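Uncharacterized RNA methyltransferase pyrab10780 (Pyrococcus abyssi, PDB 2JJQ) catalyses the S-adenosyl-L-methionine-dependent methylation of uridine 54 in tRNA at carbon 5, giving 5-methyluridine. Local coordinates at residues Lys106-Ile111 with Cys387-Phe392; Leu217-Asn222 with Arg247-Glu252; Glu256-Val261 with Asn280-Val285. One frame throughout, in Å; residues are numbered along the deposited sequence.

Contact 1. Residues Lys106-Ile111 with Cys387-Phe392; sequences KKLKRI and CNPETF
I111 reaches from the last turns of helix 97-112 to P389 and E390 at the start of helix 389-398. Its CB points at the other segment and splits there into two branches. CG2, anti to the backbone N, touches P389 CB at 3.8 Å and, also at 3.8 Å, the CG of E390. The other branch runs from CG1, which lies beside the backbone N (chi1 -67°), out to CD1; this terminal methyl rests 4.0 Å from P389 CB. E390 meets the isoleucine through its CG methylene; beyond CG its chain runs on extended to the carboxylate. One turn earlier, L108 brings CD2 to 3.7 Å from P389 CG, crossing the proline at about a right angle. The pyrrolidine ring is therefore met at two neighbouring carbons by two aliphatic residues, and no hydrogen bond joins the segments. Just before P389, N388 holds the N-cap position, and its carbonyl O receives both F392 N and T391 OG1, the hydroxyl at 2.9 Å in the carbonyl plane. C387, the predicted nucleophile, lies two residues before P389, with N388 between them. L108 continues inward onto A408 of strand 403-409 and L420 of strand 419-424, while F392 packs edge-to-face on Y384 of strand 381-386, so both helices lie against the large mixed sheet of the catalytic domain.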
ATOM      1  N   LYS A 106      17.315  11.339   1.980  1.00 14.83           N
ATOM      2  CA  LYS A 106      17.545  12.408   2.947  1.00 16.13           C
ATOM      3  C   LYS A 106      16.617  12.281   4.170  1.00 15.12           C
ATOM      4  O   LYS A 106      17.050  12.396   5.332  1.00 14.36           O
ATOM      5  CB  LYS A 106      17.344  13.749   2.250  1.00 17.29           C
ATOM      6  CG  LYS A 106      18.525  14.146   1.332  1.00 18.86           C
ATOM      7  CD  LYS A 106      18.157  15.450   0.594  1.00 29.66           C
ATOM      8  CE  LYS A 106      19.207  15.922  -0.450  1.00 35.57           C
ATOM      9  NZ  LYS A 106      20.646  15.816   0.019  1.00 39.80           N
ATOM     10  N   LYS A 107      15.333  12.027   3.905  1.00 14.56           N
ATOM     11  CA  LYS A 107      14.357  11.793   4.978  1.00 14.04           C
ATOM     12  C   LYS A 107      14.734  10.660   5.921  1.00 14.71           C
ATOM     13  O   LYS A 107      14.700  10.822   7.156  1.00 13.64           O
ATOM     14  CB  LYS A 107      12.986  11.535   4.355  1.00 15.17           C
ATOM     15  CG  LYS A 107      11.916  11.281   5.399  1.00 17.35           C
ATOM     16  CD  LYS A 107      10.595  11.128   4.637  1.00 22.73           C
ATOM     17  CE  LYS A 107       9.520  10.547   5.491  1.00 25.33           C
ATOM     18  NZ  LYS A 107       8.226  10.401   4.686  1.00 21.30           N
ATOM     19  N   LEU A 108      15.150   9.511   5.354  1.00 14.64           N
ATOM     20  CA  LEU A 108      15.557   8.357   6.173  1.00 14.71           C
ATOM     21  C   LEU A 108      16.796   8.676   6.994  1.00 14.08           C
ATOM     22  O   LEU A 108      16.887   8.273   8.167  1.00 13.37           O
ATOM     23  CB  LEU A 108      15.843   7.103   5.305  1.00 15.07           C
ATOM     24  CG  LEU A 108      14.528   6.511   4.742  1.00 16.36           C
ATOM     25  CD1 LEU A 108      14.870   5.443   3.701  1.00 17.28           C
ATOM     26  CD2 LEU A 108      13.657   5.956   5.904  1.00 17.73           C
ATOM     27  N   LYS A 109      17.765   9.318   6.374  1.00 13.92           N
ATOM     28  CA  LYS A 109      18.976   9.695   7.117  1.00 15.74           C
ATOM     29  C   LYS A 109      18.618  10.616   8.287  1.00 15.52           C
ATOM     30  O   LYS A 109      19.112  10.424   9.382  1.00 14.91           O
ATOM     31  CB  LYS A 109      19.996  10.379   6.193  1.00 15.94           C
ATOM     32  CG  LYS A 109      21.322  10.697   6.907  1.00 18.04           C
ATOM     33  CD  LYS A 109      22.403  11.123   5.886  1.00 24.42           C
ATOM     34  CE  LYS A 109      22.138  12.499   5.306  1.00 28.29           C
ATOM     35  NZ  LYS A 109      23.114  12.807   4.180  1.00 33.68           N
ATOM     36  N   ARG A 110      17.738  11.605   8.071  1.00 16.41           N
ATOM     37  CA  ARG A 110      17.228  12.491   9.168  1.00 17.23           C
ATOM     38  C   ARG A 110      16.585  11.730  10.323  1.00 16.40           C
ATOM     39  O   ARG A 110      16.866  11.992  11.510  1.00 17.92           O
ATOM     40  CB  ARG A 110      16.126  13.464   8.654  1.00 19.11           C
ATOM     41  CG  ARG A 110      16.548  14.450   7.530  1.00 23.73           C
ATOM     42  CD  ARG A 110      15.660  15.698   7.401  1.00 28.58           C
ATOM     43  NE  ARG A 110      14.387  15.473   6.717  1.00 32.57           N
ATOM     44  CZ  ARG A 110      14.215  15.604   5.401  1.00 35.27           C
ATOM     45  NH1 ARG A 110      15.261  15.927   4.633  1.00 33.69           N
ATOM     46  NH2 ARG A 110      12.996  15.428   4.846  1.00 35.59           N
ATOM     47  N   ILE A 111      15.710  10.779   9.989  1.00 14.40           N
ATOM     48  CA  ILE A 111      14.976  10.015  10.990  1.00 14.96           C
ATOM     49  C   ILE A 111      15.809   8.949  11.718  1.00 15.37           C
ATOM     50  O   ILE A 111      15.733   8.817  12.940  1.00 14.65           O
ATOM     51  CB  ILE A 111      13.720   9.383  10.319  1.00 15.63           C
ATOM     52  CG1 ILE A 111      12.744  10.509   9.901  1.00 15.64           C
ATOM     53  CG2 ILE A 111      13.068   8.281  11.241  1.00 17.48           C
ATOM     54  CD1 ILE A 111      11.593  10.022   8.926  1.00 19.83           C
ATOM     55  N   CYS A 387       6.822   0.526   6.968  1.00 15.56           N
ATOM     56  CA  CYS A 387       6.749   1.775   6.157  1.00 16.57           C
ATOM     57  C   CYS A 387       6.570   3.013   7.085  1.00 17.38           C
ATOM     58  O   CYS A 387       6.235   4.093   6.623  1.00 16.46           O
ATOM     59  CB  CYS A 387       5.628   1.713   5.089  1.00 18.82           C
ATOM     60  SG  CYS A 387       4.039   1.720   5.819  1.00 28.75           S
ATOM     61  N   ASN A 388       6.855   2.846   8.379  1.00 16.59           N
ATOM     62  CA  ASN A 388       6.795   3.963   9.334  1.00 17.28           C
ATOM     63  C   ASN A 388       8.169   4.116   9.996  1.00 16.95           C
ATOM     64  O   ASN A 388       8.393   3.583  11.076  1.00 15.39           O
ATOM     65  CB  ASN A 388       5.723   3.654  10.394  1.00 18.51           C
ATOM     66  CG  ASN A 388       4.308   3.429   9.774  1.00 21.85           C
ATOM     67  OD1 ASN A 388       3.725   4.349   9.204  1.00 25.85           O
ATOM     68  ND2 ASN A 388       3.763   2.193   9.903  1.00 24.12           N
ATOM     69  N   PRO A 389       9.086   4.841   9.347  1.00 17.92           N
ATOM     70  CA  PRO A 389      10.453   4.969   9.863  1.00 18.89           C
ATOM     71  C   PRO A 389      10.545   5.421  11.340  1.00 18.26           C
ATOM     72  O   PRO A 389      11.411   4.946  12.077  1.00 17.72           O
ATOM     73  CB  PRO A 389      11.049   6.036   8.945  1.00 19.64           C
ATOM     74  CG  PRO A 389      10.374   5.752   7.592  1.00 18.98           C
ATOM     75  CD  PRO A 389       8.950   5.441   7.998  1.00 17.68           C
ATOM     76  N   GLU A 390       9.707   6.376  11.747  1.00 17.29           N
ATOM     77  CA  GLU A 390       9.783   6.858  13.100  1.00 18.43           C
ATOM     78  C   GLU A 390       9.393   5.800  14.123  1.00 17.90           C
ATOM     79  O   GLU A 390       9.992   5.747  15.196  1.00 17.48           O
ATOM     80  CB  GLU A 390       8.947   8.149  13.252  1.00 20.30           C
ATOM     81  CG  GLU A 390       9.579   9.300  12.485  1.00 24.18           C
ATOM     82  CD  GLU A 390       8.918  10.653  12.735  1.00 35.28           C
ATOM     83  OE1 GLU A 390       7.718  10.701  13.125  1.00 36.56           O
ATOM     84  OE2 GLU A 390       9.619  11.671  12.502  1.00 39.48           O
ATOM     85  N   THR A 391       8.379   4.990  13.808  1.00 17.14           N
ATOM     86  CA  THR A 391       7.983   3.887  14.707  1.00 18.11           C
ATOM     87  C   THR A 391       9.052   2.801  14.735  1.00 17.33           C
ATOM     88  O   THR A 391       9.371   2.280  15.805  1.00 15.47           O
ATOM     89  CB  THR A 391       6.605   3.283  14.355  1.00 19.01           C
ATOM     90  OG1 THR A 391       6.735   2.496  13.170  1.00 28.04           O
ATOM     91  CG2 THR A 391       5.699   4.363  14.008  1.00 16.09           C
ATOM     92  N   PHE A 392       9.617   2.472  13.569  1.00 16.22           N
ATOM     93  CA  PHE A 392      10.747   1.550  13.528  1.00 16.64           C
ATOM     94  C   PHE A 392      11.873   2.046  14.457  1.00 16.15           C
ATOM     95  O   PHE A 392      12.436   1.291  15.255  1.00 16.34           O
ATOM     96  CB  PHE A 392      11.305   1.452  12.117  1.00 16.68           C
ATOM     97  CG  PHE A 392      12.626   0.766  12.072  1.00 16.69           C
ATOM     98  CD1 PHE A 392      12.701  -0.622  12.315  1.00 18.28           C
ATOM     99  CD2 PHE A 392      13.799   1.478  11.812  1.00 18.93           C
ATOM    100  CE1 PHE A 392      13.960  -1.268  12.273  1.00 21.12           C
ATOM    101  CE2 PHE A 392      15.007   0.859  11.791  1.00 20.65           C
ATOM    102  CZ  PHE A 392      15.108  -0.518  12.007  1.00 21.70           C
TER

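Contact 2. Residues Leu217-Asn222 with Arg247-Glu252; sequences LPDPTN and RFWGKE
The indole of W249 is met by P220, with L217, D219 and T221 gathered obliquely around it. The main interaction is CH-pi: P220 CD stands 3.6 Å from the centroid of the six-membered ring of W249, only 14° off its normal. P220 CG shares the same face, 3.7 Å from W249 CE3, so one side of the pyrrolidine spreads over the benzo half of the indole. The tryptophan reaches the proline with its CG beside the backbone N (chi1 -64°), and the two side chains come from opposite directions. R247, two residues earlier on the strand, lays its CG over the other face, which sandwiches the ring between aliphatic carbons. A looser apolar contact is made by L217, whose CD2 approaches W249 CH2 at 4.3 Å. Polar atoms gather near the pyrrole half: T221 OG1 sits 3.4 Å from W249 CD1, and D219 OD1 is 4.1 Å from W249 NE1, with no hydrogen bond between the segments. Within the loop, the same D219 OD1 accepts T221 N at 3.0 Å, closing an Asx turn around P220; the N-H arrives from above the carboxylate plane, 45° out of it. This surface contact lays the loop between strands 206-212 and 228-233 against strand 244-250, an outermost strand of the five-stranded sheet. W249 also packs on I229 and W231 of neighbouring strand 228-233, and L217 and P220 lean on F174 of helix 162-178.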
ATOM      1  N   LEU A 217     -27.698  -5.814  -8.722  1.00 21.34           N
ATOM      2  CA  LEU A 217     -26.764  -5.433  -9.759  1.00 21.17           C
ATOM      3  C   LEU A 217     -27.161  -6.167 -11.052  1.00 21.84           C
ATOM      4  O   LEU A 217     -27.274  -7.402 -11.046  1.00 21.57           O
ATOM      5  CB  LEU A 217     -25.345  -5.877  -9.346  1.00 20.78           C
ATOM      6  CG  LEU A 217     -24.246  -5.400 -10.295  1.00 17.89           C
ATOM      7  CD1 LEU A 217     -24.040  -3.872 -10.229  1.00 16.87           C
ATOM      8  CD2 LEU A 217     -22.921  -6.170 -10.017  1.00 17.36           C
ATOM      9  N   PRO A 218     -27.390  -5.419 -12.137  1.00 22.98           N
ATOM     10  CA  PRO A 218     -27.560  -6.019 -13.458  1.00 23.48           C
ATOM     11  C   PRO A 218     -26.390  -6.972 -13.792  1.00 24.51           C
ATOM     12  O   PRO A 218     -25.251  -6.725 -13.395  1.00 23.56           O
ATOM     13  CB  PRO A 218     -27.528  -4.815 -14.390  1.00 23.76           C
ATOM     14  CG  PRO A 218     -28.092  -3.666 -13.514  1.00 24.33           C
ATOM     15  CD  PRO A 218     -27.443  -3.944 -12.181  1.00 23.62           C
ATOM     16  N   ASP A 219     -26.687  -8.056 -14.513  1.00 23.68           N
ATOM     17  CA  ASP A 219     -25.671  -9.002 -14.971  1.00 22.98           C
ATOM     18  C   ASP A 219     -24.514  -8.253 -15.609  1.00 21.45           C
ATOM     19  O   ASP A 219     -24.700  -7.578 -16.599  1.00 21.48           O
ATOM     20  CB  ASP A 219     -26.310  -9.939 -15.984  1.00 23.48           C
ATOM     21  CG  ASP A 219     -25.369 -11.003 -16.454  1.00 27.73           C
ATOM     22  OD1 ASP A 219     -24.192 -11.026 -16.029  1.00 28.42           O
ATOM     23  OD2 ASP A 219     -25.825 -11.829 -17.272  1.00 36.86           O
ATOM     24  N   PRO A 220     -23.293  -8.339 -15.015  1.00 21.49           N
ATOM     25  CA  PRO A 220     -22.158  -7.593 -15.539  1.00 20.17           C
ATOM     26  C   PRO A 220     -21.366  -8.364 -16.608  1.00 20.96           C
ATOM     27  O   PRO A 220     -20.537  -7.812 -17.263  1.00 19.34           O
ATOM     28  CB  PRO A 220     -21.286  -7.388 -14.278  1.00 21.15           C
ATOM     29  CG  PRO A 220     -21.557  -8.614 -13.448  1.00 20.63           C
ATOM     30  CD  PRO A 220     -22.986  -9.008 -13.721  1.00 21.01           C
ATOM     31  N   THR A 221     -21.687  -9.638 -16.795  1.00 21.70           N
ATOM     32  CA  THR A 221     -20.966 -10.557 -17.668  1.00 24.91           C
ATOM     33  C   THR A 221     -20.883 -10.152 -19.127  1.00 24.78           C
ATOM     34  O   THR A 221     -19.896 -10.418 -19.783  1.00 25.81           O
ATOM     35  CB  THR A 221     -21.610 -11.950 -17.519  1.00 24.45           C
ATOM     36  OG1 THR A 221     -21.083 -12.523 -16.317  1.00 30.18           O
ATOM     37  CG2 THR A 221     -21.274 -12.794 -18.639  1.00 31.05           C
ATOM     38  N   ASN A 222     -21.907  -9.500 -19.638  1.00 24.93           N
ATOM     39  CA  ASN A 222     -21.842  -9.002 -21.019  1.00 26.74           C
ATOM     40  C   ASN A 222     -21.105  -7.680 -21.181  1.00 25.72           C
ATOM     41  O   ASN A 222     -20.975  -7.185 -22.286  1.00 26.85           O
ATOM     42  CB  ASN A 222     -23.246  -8.850 -21.605  1.00 28.29           C
ATOM     43  CG  ASN A 222     -23.893 -10.196 -21.881  1.00 32.08           C
ATOM     44  OD1 ASN A 222     -25.076 -10.393 -21.587  1.00 38.93           O
ATOM     45  ND2 ASN A 222     -23.114 -11.134 -22.425  1.00 36.15           N
ATOM     46  N   ARG A 247     -21.923 -11.761  -4.854  1.00 15.34           N
ATOM     47  CA  ARG A 247     -21.840 -12.704  -5.994  1.00 15.01           C
ATOM     48  C   ARG A 247     -20.527 -12.461  -6.690  1.00 15.20           C
ATOM     49  O   ARG A 247     -20.013 -11.330  -6.655  1.00 13.45           O
ATOM     50  CB  ARG A 247     -23.011 -12.402  -6.974  1.00 13.74           C
ATOM     51  CG  ARG A 247     -23.161 -13.486  -8.103  1.00 16.85           C
ATOM     52  CD  ARG A 247     -24.641 -13.486  -8.584  1.00 16.72           C
ATOM     53  NE  ARG A 247     -24.785 -14.402  -9.729  1.00 20.71           N
ATOM     54  CZ  ARG A 247     -25.940 -14.571 -10.375  1.00 19.83           C
ATOM     55  NH1 ARG A 247     -27.020 -13.897  -9.972  1.00 15.97           N
ATOM     56  NH2 ARG A 247     -26.012 -15.394 -11.397  1.00 21.19           N
ATOM     57  N   PHE A 248     -19.987 -13.515  -7.302  1.00 14.04           N
ATOM     58  CA  PHE A 248     -18.917 -13.368  -8.269  1.00 14.37           C
ATOM     59  C   PHE A 248     -19.215 -14.213  -9.499  1.00 14.09           C
ATOM     60  O   PHE A 248     -19.982 -15.192  -9.420  1.00 15.06           O
ATOM     61  CB  PHE A 248     -17.540 -13.743  -7.613  1.00 12.88           C
ATOM     62  CG  PHE A 248     -17.377 -15.231  -7.278  1.00 14.26           C
ATOM     63  CD1 PHE A 248     -17.682 -15.716  -6.000  1.00 14.05           C
ATOM     64  CD2 PHE A 248     -16.891 -16.105  -8.222  1.00 15.07           C
ATOM     65  CE1 PHE A 248     -17.526 -17.097  -5.690  1.00 13.29           C
ATOM     66  CE2 PHE A 248     -16.686 -17.473  -7.920  1.00 11.86           C
ATOM     67  CZ  PHE A 248     -17.029 -17.947  -6.633  1.00 12.45           C
ATOM     68  N   TRP A 249     -18.638 -13.808 -10.618  1.00 13.31           N
ATOM     69  CA  TRP A 249     -18.697 -14.465 -11.906  1.00 13.42           C
ATOM     70  C   TRP A 249     -17.233 -14.710 -12.302  1.00 14.14           C
ATOM     71  O   TRP A 249     -16.346 -13.844 -12.070  1.00 15.60           O
ATOM     72  CB  TRP A 249     -19.390 -13.562 -12.960  1.00 13.39           C
ATOM     73  CG  TRP A 249     -20.850 -13.237 -12.682  1.00 15.54           C
ATOM     74  CD1 TRP A 249     -21.940 -13.803 -13.290  1.00 18.61           C
ATOM     75  CD2 TRP A 249     -21.372 -12.214 -11.797  1.00 17.62           C
ATOM     76  NE1 TRP A 249     -23.097 -13.243 -12.801  1.00 18.21           N
ATOM     77  CE2 TRP A 249     -22.779 -12.253 -11.899  1.00 18.09           C
ATOM     78  CE3 TRP A 249     -20.777 -11.248 -10.963  1.00 15.57           C
ATOM     79  CZ2 TRP A 249     -23.618 -11.391 -11.181  1.00 18.14           C
ATOM     80  CZ3 TRP A 249     -21.631 -10.399 -10.191  1.00 17.57           C
ATOM     81  CH2 TRP A 249     -23.033 -10.477 -10.327  1.00 19.12           C
ATOM     82  N   GLY A 250     -16.947 -15.878 -12.850  1.00 13.84           N
ATOM     83  CA  GLY A 250     -15.571 -16.216 -13.218  1.00 13.15           C
ATOM     84  C   GLY A 250     -14.843 -16.731 -12.000  1.00 14.57           C
ATOM     85  O   GLY A 250     -15.420 -17.451 -11.187  1.00 15.12           O
ATOM     86  N   LYS A 251     -13.562 -16.381 -11.865  1.00 14.26           N
ATOM     87  CA  LYS A 251     -12.735 -16.986 -10.828  1.00 15.43           C
ATOM     88  C   LYS A 251     -13.053 -16.436  -9.444  1.00 13.82           C
ATOM     89  O   LYS A 251     -13.295 -15.229  -9.277  1.00 13.85           O
ATOM     90  CB  LYS A 251     -11.244 -16.737 -11.119  1.00 16.08           C
ATOM     91  CG  LYS A 251     -10.730 -17.385 -12.376  1.00 19.14           C
ATOM     92  CD  LYS A 251      -9.235 -17.135 -12.583  1.00 25.59           C
ATOM     93  CE  LYS A 251      -8.887 -17.163 -14.096  1.00 30.01           C
ATOM     94  NZ  LYS A 251      -7.624 -17.897 -14.437  1.00 33.64           N
ATOM     95  N   GLU A 252     -13.092 -17.318  -8.458  1.00 12.91           N
ATOM     96  CA  GLU A 252     -13.315 -16.855  -7.106  1.00 13.46           C
ATOM     97  C   GLU A 252     -12.108 -15.989  -6.665  1.00 14.16           C
ATOM     98  O   GLU A 252     -12.258 -15.030  -5.918  1.00 13.02           O
ATOM     99  CB  GLU A 252     -13.469 -18.025  -6.161  1.00 15.05           C
ATOM    100  CG  GLU A 252     -13.859 -17.612  -4.770  1.00 15.34           C
ATOM    101  CD  GLU A 252     -13.969 -18.773  -3.829  1.00 19.73           C
ATOM    102  OE1 GLU A 252     -13.484 -19.857  -4.166  1.00 17.89           O
ATOM    103  OE2 GLU A 252     -14.516 -18.575  -2.706  1.00 23.62           O
TER

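Contact 3. Residues Glu256-Val261 with Asn280-Val285; sequences ERLDDV and NLVRKV
D259 and R283 form a side-on, two-bond salt bridge between a beta-hairpin turn and helix 275-288. R283 NE donates to the syn lone pair of D259 OD2 at 2.8 Å, almost straight at 176°, and R283 NH2 donates to D259 OD1 at 2.6 Å. Carboxylate and guanidinium lie nearly coplanar, 17° apart, which suits one N-H to each oxygen. The arginine chain runs extended from CG to NE, carrying its charged end across to the turn. OD2 of D259 also accepts a bond from Y307 OH of helix 303-310, so the carboxylate is held from two helices. D259 occupies the second position of the type II' turn L258-V261, with positive phi (57°); the turn is closed by L258 N to V261 O and V261 N to L258 O, and joins strands 254-258 and 261-265. Beneath the ion pair the contact becomes apolar. L258 and V282 are both buried and cross at about a right angle, V282 lying close to T303, which binds S-adenosyl-L-methionine. L258 also touches A278 and V279 of the same helix. Its CD1 meets both valine methyls, V282 CG1 at 3.8 Å and V282 CG2 at 4.0 Å.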
ATOM      1  N   GLU A 256      -1.574 -13.317  -8.016  1.00 12.40           N
ATOM      2  CA  GLU A 256      -0.356 -12.570  -8.365  1.00 12.30           C
ATOM      3  C   GLU A 256       0.772 -13.570  -8.149  1.00 12.06           C
ATOM      4  O   GLU A 256       0.674 -14.487  -7.325  1.00 13.06           O
ATOM      5  CB  GLU A 256      -0.128 -11.363  -7.439  1.00 11.37           C
ATOM      6  CG  GLU A 256       1.192 -10.589  -7.728  1.00 12.72           C
ATOM      7  CD  GLU A 256       1.204 -10.037  -9.159  1.00 13.25           C
ATOM      8  OE1 GLU A 256       0.922  -8.832  -9.318  1.00 14.32           O
ATOM      9  OE2 GLU A 256       1.446 -10.826 -10.105  1.00 12.53           O
ATOM     10  N   ARG A 257       1.846 -13.403  -8.899  1.00 13.13           N
ATOM     11  CA  ARG A 257       2.964 -14.312  -8.742  1.00 13.01           C
ATOM     12  C   ARG A 257       4.240 -13.539  -8.492  1.00 13.05           C
ATOM     13  O   ARG A 257       4.582 -12.631  -9.287  1.00 12.51           O
ATOM     14  CB  ARG A 257       3.102 -15.172 -10.019  1.00 14.10           C
ATOM     15  CG  ARG A 257       4.363 -15.984 -10.036  1.00 17.66           C
ATOM     16  CD  ARG A 257       4.324 -16.988 -11.199  1.00 25.70           C
ATOM     17  NE  ARG A 257       3.679 -18.195 -10.728  1.00 33.95           N
ATOM     18  CZ  ARG A 257       4.328 -19.355 -10.629  1.00 37.85           C
ATOM     19  NH1 ARG A 257       5.594 -19.429 -11.040  1.00 38.76           N
ATOM     20  NH2 ARG A 257       3.723 -20.431 -10.157  1.00 37.57           N
ATOM     21  N   LEU A 258       4.927 -13.855  -7.379  1.00 11.98           N
ATOM     22  CA  LEU A 258       6.266 -13.278  -7.104  1.00 11.41           C
ATOM     23  C   LEU A 258       7.305 -14.355  -7.306  1.00 12.32           C
ATOM     24  O   LEU A 258       7.367 -15.313  -6.541  1.00 11.91           O
ATOM     25  CB  LEU A 258       6.327 -12.792  -5.641  1.00 11.03           C
ATOM     26  CG  LEU A 258       5.170 -11.816  -5.252  1.00  9.98           C
ATOM     27  CD1 LEU A 258       5.542 -11.247  -3.824  1.00 13.14           C
ATOM     28  CD2 LEU A 258       5.011 -10.694  -6.262  1.00 13.21           C
ATOM     29  N   ASP A 259       8.105 -14.201  -8.357  1.00 13.45           N
ATOM     30  CA  ASP A 259       9.018 -15.266  -8.790  1.00 14.08           C
ATOM     31  C   ASP A 259       8.212 -16.562  -9.074  1.00 15.24           C
ATOM     32  O   ASP A 259       7.410 -16.615 -10.046  1.00 16.29           O
ATOM     33  CB  ASP A 259      10.151 -15.436  -7.782  1.00 13.40           C
ATOM     34  CG  ASP A 259      11.135 -14.267  -7.802  1.00 15.77           C
ATOM     35  OD1 ASP A 259      11.265 -13.575  -8.849  1.00 17.43           O
ATOM     36  OD2 ASP A 259      11.793 -14.018  -6.769  1.00 16.51           O
ATOM     37  N   ASP A 260       8.371 -17.600  -8.249  1.00 14.19           N
ATOM     38  CA  ASP A 260       7.625 -18.837  -8.476  1.00 15.26           C
ATOM     39  C   ASP A 260       6.513 -19.054  -7.447  1.00 13.95           C
ATOM     40  O   ASP A 260       6.009 -20.190  -7.299  1.00 16.04           O
ATOM     41  CB  ASP A 260       8.579 -20.024  -8.439  1.00 16.31           C
ATOM     42  CG  ASP A 260       9.398 -20.117  -7.144  1.00 19.20           C
ATOM     43  OD1 ASP A 260       9.484 -19.164  -6.350  1.00 19.76           O
ATOM     44  OD2 ASP A 260      10.008 -21.183  -6.930  1.00 20.82           O
ATOM     45  N   VAL A 261       6.189 -18.016  -6.660  1.00 11.59           N
ATOM     46  CA  VAL A 261       5.213 -18.226  -5.582  1.00 11.97           C
ATOM     47  C   VAL A 261       3.895 -17.535  -5.930  1.00 12.88           C
ATOM     48  O   VAL A 261       3.936 -16.338  -6.261  1.00 13.26           O
ATOM     49  CB  VAL A 261       5.792 -17.650  -4.260  1.00 12.50           C
ATOM     50  CG1 VAL A 261       4.795 -17.800  -3.153  1.00 11.21           C
ATOM     51  CG2 VAL A 261       7.142 -18.370  -3.916  1.00 14.51           C
ATOM     52  N   ASN A 280      11.141  -7.564  -5.097  1.00 10.77           N
ATOM     53  CA  ASN A 280      12.416  -7.243  -4.394  1.00 11.80           C
ATOM     54  C   ASN A 280      12.274  -7.419  -2.874  1.00 12.27           C
ATOM     55  O   ASN A 280      13.209  -7.843  -2.209  1.00 11.47           O
ATOM     56  CB  ASN A 280      12.828  -5.823  -4.703  1.00 13.39           C
ATOM     57  CG  ASN A 280      13.331  -5.671  -6.112  1.00 14.76           C
ATOM     58  OD1 ASN A 280      13.737  -6.664  -6.761  1.00 16.67           O
ATOM     59  ND2 ASN A 280      13.342  -4.445  -6.601  1.00 14.53           N
ATOM     60  N   LEU A 281      11.098  -7.082  -2.347  1.00 11.45           N
ATOM     61  CA  LEU A 281      10.863  -7.136  -0.886  1.00 11.42           C
ATOM     62  C   LEU A 281      10.923  -8.571  -0.373  1.00 11.41           C
ATOM     63  O   LEU A 281      11.623  -8.867   0.596  1.00 11.01           O
ATOM     64  CB  LEU A 281       9.486  -6.482  -0.605  1.00 12.16           C
ATOM     65  CG  LEU A 281       9.021  -6.472   0.846  1.00 16.86           C
ATOM     66  CD1 LEU A 281      10.063  -5.702   1.643  1.00 21.09           C
ATOM     67  CD2 LEU A 281       7.635  -5.822   0.854  1.00 19.36           C
ATOM     68  N   VAL A 282      10.243  -9.511  -1.042  1.00 11.00           N
ATOM     69  CA  VAL A 282      10.292 -10.921  -0.567  1.00 12.22           C
ATOM     70  C   VAL A 282      11.689 -11.499  -0.774  1.00 13.22           C
ATOM     71  O   VAL A 282      12.134 -12.272   0.032  1.00 13.65           O
ATOM     72  CB  VAL A 282       9.210 -11.844  -1.187  1.00 13.98           C
ATOM     73  CG1 VAL A 282       7.832 -11.319  -0.805  1.00 11.59           C
ATOM     74  CG2 VAL A 282       9.293 -11.916  -2.734  1.00 10.77           C
ATOM     75  N   ARG A 283      12.360 -11.128  -1.867  1.00 11.99           N
ATOM     76  CA  ARG A 283      13.736 -11.625  -2.085  1.00 13.45           C
ATOM     77  C   ARG A 283      14.626 -11.097  -0.971  1.00 14.15           C
ATOM     78  O   ARG A 283      15.449 -11.856  -0.426  1.00 14.16           O
ATOM     79  CB  ARG A 283      14.250 -11.139  -3.428  1.00 12.58           C
ATOM     80  CG  ARG A 283      13.572 -11.848  -4.591  1.00 11.19           C
ATOM     81  CD  ARG A 283      14.202 -11.259  -5.888  1.00 13.00           C
ATOM     82  NE  ARG A 283      13.609 -11.870  -7.075  1.00 14.37           N
ATOM     83  CZ  ARG A 283      13.938 -11.479  -8.306  1.00 17.54           C
ATOM     84  NH1 ARG A 283      14.849 -10.485  -8.457  1.00 17.25           N
ATOM     85  NH2 ARG A 283      13.371 -12.061  -9.363  1.00 16.99           N
ATOM     86  N   LYS A 284      14.439  -9.815  -0.623  1.00 12.98           N
ATOM     87  CA  LYS A 284      15.327  -9.192   0.382  1.00 15.08           C
ATOM     88  C   LYS A 284      15.133  -9.852   1.712  1.00 14.85           C
ATOM     89  O   LYS A 284      16.112 -10.139   2.374  1.00 14.52           O
ATOM     90  CB  LYS A 284      15.091  -7.682   0.547  1.00 16.25           C
ATOM     91  CG  LYS A 284      16.116  -7.001   1.507  1.00 15.50           C
ATOM     92  CD  LYS A 284      17.467  -6.873   0.677  1.00 19.30           C
ATOM     93  CE  LYS A 284      18.645  -6.382   1.411  1.00 28.31           C
ATOM     94  NZ  LYS A 284      19.826  -6.549   0.458  1.00 27.34           N
ATOM     95  N   VAL A 285      13.873 -10.041   2.127  1.00 13.50           N
ATOM     96  CA  VAL A 285      13.598 -10.767   3.367  1.00 14.66           C
ATOM     97  C   VAL A 285      14.232 -12.148   3.357  1.00 14.94           C
ATOM     98  O   VAL A 285      14.879 -12.533   4.354  1.00 15.55           O
ATOM     99  CB  VAL A 285      12.103 -10.824   3.695  1.00 14.64           C
ATOM    100  CG1 VAL A 285      11.828 -11.757   4.919  1.00 13.58           C
ATOM    101  CG2 VAL A 285      11.577  -9.335   3.931  1.00 12.74           C
TER

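Contacts 1 and 3 lie closer to the catalytic centre than contact 2. In contact 1, the segment 387-392 begins with the predicted nucleophile C387, and the side chain of P389 is about 8 Å from that of E419, the predicted proton acceptor. In contact 3, the side chain of V282 is about 7 Å from the bound S-adenosyl-L-homocysteine, against about 14 Å for that of P389. These two contacts are 24 Å apart between centres, and L281 of helix 275-288 touches E419. Contact 2 lies away from the annotated sites, 44 Å from contact 1 between centres and across the chain's centre from it, yet strand 244-250 leads directly into strand 254-258 of contact 3.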